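Local atomic coordinates of alcohol oxidase (PDB entry 6F74), a protein that binds FAD as a VAO-type flavoprotein, probably secreted, and probably oxidises its substrate with molecular oxygen. Residues K83-Q88 / C106-Y111; A64-D69 / L75-Y80. All coordinates share one frame; numbering follows the deposited sequence.

Interaction 1 of 2, residues K83-Q88 / C106-Y111. With FAD (flavin-adenine dinucleotide), chain I.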
ATOM      1  N   LYS A  83      23.039   4.506  -7.284  1.00 23.27           N
ATOM      2  CA  LYS A  83      22.480   4.062  -8.553  1.00 23.32           C
ATOM      3  C   LYS A  83      21.243   3.181  -8.364  1.00 22.63           C
ATOM      4  O   LYS A  83      20.274   3.316  -9.119  1.00 22.44           O
ATOM      5  CB  LYS A  83      23.556   3.306  -9.346  1.00 24.02           C
ATOM      6  CG  LYS A  83      23.067   2.731 -10.659  1.00 24.17           C
ATOM      7  CD  LYS A  83      24.079   1.812 -11.341  1.00 24.89           C
ATOM      8  CE  LYS A  83      23.568   1.503 -12.768  1.00 25.14           C
ATOM      9  NZ  LYS A  83      24.087   0.205 -13.319  1.00 25.65           N
ATOM     10  N   MET A  84      21.249   2.323  -7.345  1.00 22.31           N
ATOM     11  CA  MET A  84      20.185   1.308  -7.164  1.00 21.79           C
ATOM     12  C   MET A  84      19.064   1.685  -6.177  1.00 21.11           C
ATOM     13  O   MET A  84      18.123   0.897  -5.966  1.00 20.72           O
ATOM     14  CB  MET A  84      20.791  -0.026  -6.732  1.00 21.92           C
ATOM     15  CG  MET A  84      21.752  -0.658  -7.701  1.00 22.62           C
ATOM     16  SD  MET A  84      21.089  -0.990  -9.303  1.00 22.85           S
ATOM     17  CE  MET A  84      19.739  -2.178  -9.024  1.00 22.30           C
ATOM     18  N   TRP A  85      19.173   2.893  -5.600  1.00 21.07           N
ATOM     19  CA  TRP A  85      18.214   3.409  -4.626  1.00 20.55           C
ATOM     20  C   TRP A  85      16.778   3.440  -5.114  1.00 20.18           C
ATOM     21  O   TRP A  85      15.838   3.230  -4.343  1.00 19.73           O
ATOM     22  CB  TRP A  85      18.634   4.845  -4.192  1.00 20.75           C
ATOM     23  CG  TRP A  85      17.864   5.310  -2.959  1.00 20.32           C
ATOM     24  CD1 TRP A  85      16.677   5.992  -2.943  1.00 20.04           C
ATOM     25  CD2 TRP A  85      18.192   5.058  -1.594  1.00 20.17           C
ATOM     26  NE1 TRP A  85      16.268   6.203  -1.661  1.00 19.76           N
ATOM     27  CE2 TRP A  85      17.177   5.640  -0.810  1.00 19.83           C
ATOM     28  CE3 TRP A  85      19.241   4.405  -0.957  1.00 20.34           C
ATOM     29  CZ2 TRP A  85      17.187   5.603   0.605  1.00 19.65           C
ATOM     30  CZ3 TRP A  85      19.257   4.363   0.446  1.00 20.13           C
ATOM     31  CH2 TRP A  85      18.224   4.941   1.201  1.00 19.79           C
ATOM     32  N   THR A  86      16.589   3.725  -6.398  1.00 20.41           N
ATOM     33  CA  THR A  86      15.257   3.803  -6.967  1.00 20.12           C
ATOM     34  C   THR A  86      14.684   2.427  -7.392  1.00 19.99           C
ATOM     35  O   THR A  86      13.528   2.342  -7.853  1.00 19.78           O
ATOM     36  CB  THR A  86      15.251   4.835  -8.128  1.00 20.45           C
ATOM     37  OG1 THR A  86      16.359   4.559  -9.015  1.00 21.00           O
ATOM     38  CG2 THR A  86      15.404   6.295  -7.578  1.00 20.54           C
ATOM     39  N   ASP A  87      15.421   1.336  -7.190  1.00 20.15           N
ATOM     40  CA  ASP A  87      14.995   0.015  -7.680  1.00 20.18           C
ATOM     41  C   ASP A  87      14.306  -0.816  -6.606  1.00 19.78           C
ATOM     42  O   ASP A  87      14.835  -1.006  -5.513  1.00 19.69           O
ATOM     43  CB  ASP A  87      16.173  -0.772  -8.200  1.00 20.70           C
ATOM     44  CG  ASP A  87      15.765  -2.159  -8.621  1.00 20.81           C
ATOM     45  OD1 ASP A  87      14.888  -2.245  -9.482  1.00 20.81           O
ATOM     46  OD2 ASP A  87      16.241  -3.159  -8.041  1.00 20.91           O
ATOM     47  N   GLN A  88      13.146  -1.346  -6.937  1.00 19.62           N
ATOM     48  CA  GLN A  88      12.309  -1.993  -5.919  1.00 19.27           C
ATOM     49  C   GLN A  88      12.952  -3.283  -5.356  1.00 19.43           C
ATOM     50  O   GLN A  88      12.803  -3.569  -4.158  1.00 19.19           O
ATOM     51  CB  GLN A  88      10.935  -2.320  -6.478  1.00 19.17           C
ATOM     52  CG  GLN A  88      10.141  -1.099  -6.895  1.00 18.99           C
ATOM     53  CD  GLN A  88       8.748  -1.428  -7.421  1.00 18.92           C
ATOM     54  OE1 GLN A  88       8.142  -2.403  -7.022  1.00 18.89           O
ATOM     55  NE2 GLN A  88       8.221  -0.573  -8.282  1.00 18.95           N
ATOM     56  N   CYS A 106      19.557   8.546   6.511  1.00 20.61           N
ATOM     57  CA  CYS A 106      20.850   8.227   5.923  1.00 20.96           C
ATOM     58  C   CYS A 106      20.735   8.225   4.414  1.00 21.01           C
ATOM     59  O   CYS A 106      20.556   7.184   3.785  1.00 20.73           O
ATOM     60  CB  CYS A 106      21.344   6.867   6.459  1.00 20.74           C
ATOM     61  SG  CYS A 106      22.959   6.397   5.818  1.00 21.26           S
ATOM     62  N   ALA A 107      20.804   9.422   3.838  1.00 21.42           N
ATOM     63  CA  ALA A 107      20.562   9.614   2.397  1.00 21.50           C
ATOM     64  C   ALA A 107      21.681   8.995   1.554  1.00 21.84           C
ATOM     65  O   ALA A 107      22.841   9.031   1.956  1.00 22.27           O
ATOM     66  CB  ALA A 107      20.417  11.096   2.079  1.00 21.94           C
ATOM     67  N   PRO A 108      21.345   8.412   0.392  1.00 21.69           N
ATOM     68  CA  PRO A 108      22.436   8.144  -0.544  1.00 22.20           C
ATOM     69  C   PRO A 108      23.027   9.461  -1.037  1.00 22.89           C
ATOM     70  O   PRO A 108      22.290  10.433  -1.175  1.00 22.87           O
ATOM     71  CB  PRO A 108      21.758   7.384  -1.663  1.00 21.92           C
ATOM     72  CG  PRO A 108      20.366   7.894  -1.663  1.00 21.48           C
ATOM     73  CD  PRO A 108      20.038   8.114  -0.209  1.00 21.20           C
ATOM     74  N   VAL A 109      24.351   9.482  -1.244  1.00 23.54           N
ATOM     75  CA  VAL A 109      25.034  10.706  -1.688  1.00 24.32           C
ATOM     76  C   VAL A 109      25.517  10.469  -3.105  1.00 24.76           C
ATOM     77  O   VAL A 109      26.188   9.471  -3.367  1.00 24.87           O
ATOM     78  CB  VAL A 109      26.201  11.078  -0.753  1.00 24.88           C
ATOM     79  CG1 VAL A 109      26.854  12.399  -1.186  1.00 25.77           C
ATOM     80  CG2 VAL A 109      25.738  11.200   0.663  1.00 24.46           C
ATOM     81  N   ASP A 110      25.151  11.374  -4.006  1.00 25.03           N
ATOM     82  CA  ASP A 110      25.565  11.300  -5.400  1.00 25.53           C
ATOM     83  C   ASP A 110      26.785  12.186  -5.579  1.00 26.55           C
ATOM     84  O   ASP A 110      26.681  13.379  -5.868  1.00 26.98           O
ATOM     85  CB  ASP A 110      24.405  11.694  -6.325  1.00 25.25           C
ATOM     86  CG  ASP A 110      24.710  11.489  -7.791  1.00 25.70           C
ATOM     87  OD1 ASP A 110      25.838  11.131  -8.182  1.00 26.32           O
ATOM     88  OD2 ASP A 110      23.764  11.721  -8.553  1.00 25.46           O
ATOM     89  N   TYR A 111      27.958  11.586  -5.365  1.00 26.98           N
ATOM     90  CA  TYR A 111      29.218  12.319  -5.431  1.00 28.02           C
ATOM     91  C   TYR A 111      29.529  12.795  -6.848  1.00 28.76           C
ATOM     92  O   TYR A 111      30.056  13.909  -7.012  1.00 29.57           O
ATOM     93  CB  TYR A 111      30.392  11.473  -4.904  1.00 28.35           C
ATOM     94  CG  TYR A 111      30.431  11.387  -3.393  1.00 27.97           C
ATOM     95  CD1 TYR A 111      30.941  12.440  -2.621  1.00 28.51           C
ATOM     96  CD2 TYR A 111      29.949  10.258  -2.733  1.00 27.14           C
ATOM     97  CE1 TYR A 111      30.975  12.362  -1.236  1.00 28.20           C
ATOM     98  CE2 TYR A 111      29.978  10.161  -1.354  1.00 26.82           C
ATOM     99  CZ  TYR A 111      30.483  11.213  -0.604  1.00 27.34           C
ATOM    100  OH  TYR A 111      30.482  11.104   0.754  1.00 27.04           O
TER
HETATM  101  PA  FAD I 601       5.585  -4.347   4.649  1.00 15.73           P
HETATM  102  O1A FAD I 601       6.276  -2.993   4.789  1.00 16.33           O
HETATM  103  O2A FAD I 601       6.470  -5.553   4.683  1.00 14.61           O
HETATM  104  O5B FAD I 601       4.496  -4.432   5.788  1.00 13.82           O
HETATM  105  C5B FAD I 601       3.418  -3.537   5.778  1.00 13.38           C
HETATM  106  C4B FAD I 601       2.694  -3.623   7.110  1.00 12.87           C
HETATM  107  O4B FAD I 601       2.159  -4.933   7.201  1.00 12.82           O
HETATM  108  C3B FAD I 601       3.542  -3.448   8.344  1.00 12.31           C
HETATM  109  O3B FAD I 601       2.692  -2.927   9.374  1.00 12.69           O
HETATM  110  C2B FAD I 601       3.919  -4.852   8.746  1.00 12.77           C
HETATM  111  O2B FAD I 601       4.082  -5.062  10.154  1.00 12.30           O
HETATM  112  C1B FAD I 601       2.711  -5.634   8.306  1.00 12.89           C
HETATM  113  N9A FAD I 601       2.952  -7.017   7.881  1.00 13.21           N
HETATM  114  C8A FAD I 601       3.595  -7.415   6.774  1.00 14.09           C
HETATM  115  N7A FAD I 601       3.597  -8.759   6.677  1.00 14.08           N
HETATM  116  C5A FAD I 601       2.935  -9.219   7.735  1.00 13.77           C
HETATM  117  C6A FAD I 601       2.578 -10.557   8.206  1.00 13.93           C
HETATM  118  N6A FAD I 601       2.976 -11.608   7.453  1.00 14.13           N
HETATM  119  N1A FAD I 601       1.885 -10.648   9.371  1.00 13.83           N
HETATM  120  C2A FAD I 601       1.525  -9.541  10.071  1.00 14.21           C
HETATM  121  N3A FAD I 601       1.805  -8.272   9.677  1.00 13.99           N
HETATM  122  C4A FAD I 601       2.498  -8.073   8.526  1.00 13.66           C
HETATM  123  N1  FAD I 601      -1.094  -1.159  -2.825  1.00 11.40           N
HETATM  124  C2  FAD I 601      -2.193  -1.360  -3.587  1.00 11.65           C
HETATM  125  O2  FAD I 601      -3.309  -1.478  -3.018  1.00 12.31           O
HETATM  126  N3  FAD I 601      -2.125  -1.467  -4.929  1.00 11.81           N
HETATM  127  C4  FAD I 601      -0.970  -1.344  -5.605  1.00 12.03           C
HETATM  128  O4  FAD I 601      -0.913  -1.424  -6.850  1.00 13.38           O
HETATM  129  C4X FAD I 601       0.277  -1.103  -4.849  1.00 11.93           C
HETATM  130  N5  FAD I 601       1.464  -0.963  -5.472  1.00 11.39           N
HETATM  131  C5X FAD I 601       2.593  -0.752  -4.750  1.00 10.96           C
HETATM  132  C6  FAD I 601       3.815  -0.629  -5.410  1.00  9.80           C
HETATM  133  C7  FAD I 601       4.997  -0.432  -4.719  1.00  8.66           C
HETATM  134  C7M FAD I 601       6.222  -0.296  -5.590  1.00  8.75           C
HETATM  135  C8  FAD I 601       4.973  -0.363  -3.230  1.00  7.38           C
HETATM  136  C8M FAD I 601       6.232  -0.196  -2.390  1.00  4.60           C
HETATM  137  C9  FAD I 601       3.754  -0.461  -2.569  1.00  9.18           C
HETATM  138  C9A FAD I 601       2.546  -0.664  -3.259  1.00 10.70           C
HETATM  139  N10 FAD I 601       1.286  -0.801  -2.614  1.00 12.01           N
HETATM  140  C10 FAD I 601       0.137  -1.014  -3.387  1.00 11.68           C
HETATM  141  C1' FAD I 601       1.111  -0.642  -1.152  1.00 13.09           C
HETATM  142  C2' FAD I 601       1.037  -1.848  -0.275  1.00 14.05           C
HETATM  143  O2' FAD I 601      -0.304  -2.330  -0.333  1.00 13.99           O
HETATM  144  C3' FAD I 601       1.340  -1.443   1.171  1.00 15.12           C
HETATM  145  O3' FAD I 601       2.566  -0.695   1.265  1.00 16.26           O
HETATM  146  C4' FAD I 601       1.396  -2.649   2.098  1.00 15.51           C
HETATM  147  O4' FAD I 601       1.669  -2.215   3.433  1.00 16.74           O
HETATM  148  C5' FAD I 601       2.444  -3.651   1.639  1.00 15.36           C
HETATM  149  O5' FAD I 601       2.473  -4.771   2.506  1.00 15.25           O
HETATM  150  P   FAD I 601       3.885  -5.481   2.590  1.00 15.53           P
HETATM  151  O1P FAD I 601       4.416  -5.726   1.204  1.00 15.56           O
HETATM  152  O2P FAD I 601       3.723  -6.622   3.538  1.00 17.65           O
HETATM  153  O3P FAD I 601       4.751  -4.288   3.258  1.00 15.91           O
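Trp85 lays one face of its indole against the ring of Pro108, and this CH-pi contact carries the meeting of the two segments. From CB, which points toward 106-111, the side chain leaves with CG anti to the backbone N (chi1 -167°), which carries the indole across the proline. CG and CD2 come first under Pro108 CG, the closer pair being Trp85 CD2 and Pro108 CG at 3.6 Å. CE3 and CE2 each face both Pro108 CG and CD, while CZ2, CZ3 and CH2 lie under CD. Pro108 CD stands 3.6 Å from the centroid of the Trp85 six-membered ring, only 2° off its normal. At the far end CH2 also lies 4.1 Å from Cys106 O, a loose, oblique approach. On the pyrrole side NE1 is hydrogen-bonded to Gly430 O, which helps fix the rotation of the indole. A serine here would probably leave the Pro108 ring without its aromatic floor and Gly430 O without this donor. Three residues on, Gln88 OE1 lies 3.2 Å from FAD C7M, a flavin methyl. Trp85 thus sits in the turn between helix 75-84 and helix 88-93, packed on the loop that leads to strand 128-131.

Interaction 2 of 2, residues A64-D69 / L75-Y80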
ATOM      1  N   ALA A  64      22.691   3.272   2.983  1.00 20.87           N
ATOM      2  CA  ALA A  64      23.738   4.114   2.399  1.00 21.50           C
ATOM      3  C   ALA A  64      24.877   4.523   3.338  1.00 21.92           C
ATOM      4  O   ALA A  64      25.492   5.596   3.129  1.00 22.43           O
ATOM      5  CB  ALA A  64      23.076   5.357   1.830  1.00 21.52           C
ATOM      6  N   GLN A  65      25.196   3.716   4.345  1.00 21.79           N
ATOM      7  CA  GLN A  65      26.293   4.081   5.301  1.00 22.21           C
ATOM      8  C   GLN A  65      27.685   4.211   4.671  1.00 22.98           C
ATOM      9  O   GLN A  65      28.538   4.958   5.162  1.00 23.48           O
ATOM     10  CB  GLN A  65      26.359   3.130   6.499  1.00 21.94           C
ATOM     11  CG  GLN A  65      26.617   1.664   6.139  1.00 21.88           C
ATOM     12  CD  GLN A  65      26.955   0.811   7.339  1.00 21.78           C
ATOM     13  OE1 GLN A  65      26.720   1.177   8.492  1.00 21.60           O
ATOM     14  NE2 GLN A  65      27.422  -0.372   7.064  1.00 21.92           N
ATOM     15  N   SER A  66      27.910   3.493   3.568  1.00 23.13           N
ATOM     16  CA  SER A  66      29.161   3.587   2.818  1.00 23.92           C
ATOM     17  C   SER A  66      29.451   4.964   2.204  1.00 24.44           C
ATOM     18  O   SER A  66      30.594   5.232   1.830  1.00 25.22           O
ATOM     19  CB  SER A  66      29.205   2.507   1.736  1.00 23.99           C
ATOM     20  OG  SER A  66      28.291   2.772   0.689  1.00 23.76           O
ATOM     21  N   CYS A  67      28.437   5.812   2.095  1.00 24.10           N
ATOM     22  CA  CYS A  67      28.579   7.182   1.610  1.00 24.58           C
ATOM     23  C   CYS A  67      29.156   8.168   2.628  1.00 25.00           C
ATOM     24  O   CYS A  67      29.413   9.313   2.280  1.00 25.55           O
ATOM     25  CB  CYS A  67      27.212   7.711   1.104  1.00 24.08           C
ATOM     26  SG  CYS A  67      26.566   6.820  -0.337  1.00 23.79           S
ATOM     27  N   TYR A  68      29.326   7.735   3.873  1.00 24.78           N
ATOM     28  CA  TYR A  68      29.699   8.636   4.961  1.00 25.11           C
ATOM     29  C   TYR A  68      31.054   8.274   5.582  1.00 25.67           C
ATOM     30  O   TYR A  68      31.457   7.102   5.609  1.00 25.54           O
ATOM     31  CB  TYR A  68      28.575   8.672   6.011  1.00 24.40           C
ATOM     32  CG  TYR A  68      27.260   9.170   5.453  1.00 23.95           C
ATOM     33  CD1 TYR A  68      26.428   8.309   4.731  1.00 23.36           C
ATOM     34  CD2 TYR A  68      26.865  10.506   5.604  1.00 24.21           C
ATOM     35  CE1 TYR A  68      25.219   8.745   4.213  1.00 22.98           C
ATOM     36  CE2 TYR A  68      25.643  10.962   5.117  1.00 23.83           C
ATOM     37  CZ  TYR A  68      24.831  10.089   4.410  1.00 23.21           C
ATOM     38  OH  TYR A  68      23.620  10.549   3.920  1.00 22.88           O
ATOM     39  N   ASP A  69      31.740   9.272   6.115  1.00 26.33           N
ATOM     40  CA  ASP A  69      33.043   9.079   6.798  1.00 26.96           C
ATOM     41  C   ASP A  69      32.960   8.150   7.977  1.00 26.45           C
ATOM     42  O   ASP A  69      32.003   8.181   8.714  1.00 25.83           O
ATOM     43  CB  ASP A  69      33.614  10.401   7.324  1.00 27.75           C
ATOM     44  CG  ASP A  69      34.007  11.332   6.255  1.00 28.50           C
ATOM     45  OD1 ASP A  69      34.102  10.902   5.093  1.00 28.54           O
ATOM     46  OD2 ASP A  69      34.229  12.526   6.571  1.00 29.12           O
ATOM     47  N   LEU A  75      33.404   4.300  -1.319  1.00 27.51           N
ATOM     48  CA  LEU A  75      32.800   5.126  -2.367  1.00 27.55           C
ATOM     49  C   LEU A  75      32.272   4.329  -3.569  1.00 27.40           C
ATOM     50  O   LEU A  75      31.321   4.761  -4.234  1.00 27.05           O
ATOM     51  CB  LEU A  75      33.754   6.230  -2.801  1.00 28.54           C
ATOM     52  CG  LEU A  75      33.885   7.353  -1.742  1.00 28.62           C
ATOM     53  CD1 LEU A  75      34.903   7.010  -0.691  1.00 28.96           C
ATOM     54  CD2 LEU A  75      34.285   8.678  -2.415  1.00 29.44           C
ATOM     55  N   ASP A  76      32.863   3.178  -3.818  1.00 27.70           N
ATOM     56  CA  ASP A  76      32.319   2.211  -4.810  1.00 27.54           C
ATOM     57  C   ASP A  76      30.996   1.649  -4.384  1.00 26.51           C
ATOM     58  O   ASP A  76      30.045   1.612  -5.155  1.00 26.17           O
ATOM     59  CB  ASP A  76      33.279   1.005  -5.010  1.00 28.14           C
ATOM     60  CG  ASP A  76      34.603   1.386  -5.569  1.00 29.28           C
ATOM     61  OD1 ASP A  76      34.535   2.234  -6.483  1.00 29.63           O
ATOM     62  OD2 ASP A  76      35.669   0.879  -5.088  1.00 29.83           O
ATOM     63  N   ARG A  77      30.927   1.194  -3.147  1.00 26.06           N
ATOM     64  CA  ARG A  77      29.634   0.724  -2.592  1.00 25.11           C
ATOM     65  C   ARG A  77      28.619   1.877  -2.605  1.00 24.62           C
ATOM     66  O   ARG A  77      27.475   1.689  -3.013  1.00 24.09           O
ATOM     67  CB  ARG A  77      29.829   0.164  -1.195  1.00 24.81           C
ATOM     68  CG  ARG A  77      28.621  -0.468  -0.529  1.00 23.95           C
ATOM     69  CD  ARG A  77      27.918  -1.543  -1.349  1.00 23.77           C
ATOM     70  NE  ARG A  77      26.661  -1.971  -0.697  1.00 22.98           N
ATOM     71  CZ  ARG A  77      25.732  -2.774  -1.248  1.00 22.70           C
ATOM     72  NH1 ARG A  77      25.949  -3.343  -2.404  1.00 23.14           N
ATOM     73  NH2 ARG A  77      24.590  -3.048  -0.622  1.00 22.05           N
ATOM     74  N   CYS A  78      29.057   3.078  -2.201  1.00 24.89           N
ATOM     75  CA  CYS A  78      28.189   4.236  -2.166  1.00 24.55           C
ATOM     76  C   CYS A  78      27.555   4.539  -3.516  1.00 24.59           C
ATOM     77  O   CYS A  78      26.352   4.780  -3.586  1.00 24.00           O
ATOM     78  CB  CYS A  78      28.951   5.463  -1.664  1.00 25.07           C
ATOM     79  SG  CYS A  78      28.007   7.001  -1.793  1.00 24.90           S
ATOM     80  N   ALA A  79      28.359   4.517  -4.574  1.00 25.32           N
ATOM     81  CA  ALA A  79      27.882   4.761  -5.941  1.00 25.46           C
ATOM     82  C   ALA A  79      26.906   3.693  -6.427  1.00 24.92           C
ATOM     83  O   ALA A  79      25.908   3.998  -7.096  1.00 24.61           O
ATOM     84  CB  ALA A  79      29.078   4.847  -6.902  1.00 26.47           C
ATOM     85  N   TYR A  80      27.195   2.439  -6.096  1.00 24.87           N
ATOM     86  CA  TYR A  80      26.264   1.348  -6.389  1.00 24.39           C
ATOM     87  C   TYR A  80      24.921   1.610  -5.685  1.00 23.51           C
ATOM     88  O   TYR A  80      23.851   1.519  -6.288  1.00 23.16           O
ATOM     89  CB  TYR A  80      26.844  -0.001  -5.935  1.00 24.52           C
ATOM     90  CG  TYR A  80      25.929  -1.136  -6.276  1.00 24.16           C
ATOM     91  CD1 TYR A  80      25.856  -1.601  -7.570  1.00 24.56           C
ATOM     92  CD2 TYR A  80      25.080  -1.701  -5.320  1.00 23.47           C
ATOM     93  CE1 TYR A  80      25.018  -2.634  -7.920  1.00 24.32           C
ATOM     94  CE2 TYR A  80      24.187  -2.731  -5.692  1.00 23.21           C
ATOM     95  CZ  TYR A  80      24.193  -3.188  -6.986  1.00 23.66           C
ATOM     96  OH  TYR A  80      23.317  -4.177  -7.394  1.00 23.50           O
TER
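A disulfide staples the short 3-10 turn at 65-67 to the first turns of helix 75-84, closing a small loop in the region that precedes the second strand of the four-stranded mixed sheet. The bridge joins Cys67 SG to Cys78 SG at 2.1 Å, with a torsion of 97° about the S-S bond, close to the 90° that disulfides prefer. The two cysteines reach it differently: Cys67 turns SG anti to its carbonyl carbon (chi1 -64°), whereas Cys78, on the helix, has SG anti to the backbone N (chi1 172°). Together these torsions let the sulfurs meet while the CA atoms of the two residues stay 4.8 Å apart. Both cysteines are buried, and Cys67 also packs against Val109, in the loop after helix 88-93.

Ser66 fills the space beside the bridge. Its CB points toward the helix, and the hydroxyl lies against the backbone where Arg77 passes into Cys78. Ser66 OG is 3.0 Å from Cys78 N, yet the angle is too poor for a hydrogen bond, so this is close polar packing. The aliphatic root of the exposed Arg77 lies against the serine: Arg77 CG lies 3.5 Å from Ser66 OG, and CB and CG both touch Ser66 CB. Beyond CG the arginine chain bends and its guanidinium end leads away from the 3-10 turn. Backbone bonding between Ser66 and Asp74 adds a tie just ahead of the helix, while Asp74 OD1 accepts a hydrogen bond from Arg77 N. The serine hydroxyl also reaches the root of the bridging cysteine, with Ser66 OG 3.2 Å from Cys78 CA.

From the N terminus, the chain leaves strand 57-59, makes the 3-10 turn and enters helix 75-84, where interaction 2 closes a loop with only five residues between its segments. The same helix runs on into interaction 1, which opens at its C-terminal end and closes over helix 88-93 and the loop after it, 17 residues later. The two loops therefore follow in series, neither enclosing nor crossing the other. In space they touch: Tyr111 OH is 2.6 Å from Cys67 O, and Tyr68 OH is equally close to Ala107 O, both probable hydrogen bonds. Both tie segment 106-111 to the disulfide-held turn, while interaction 1 joins it to the turn leading to Gln88 in the FAD pocket.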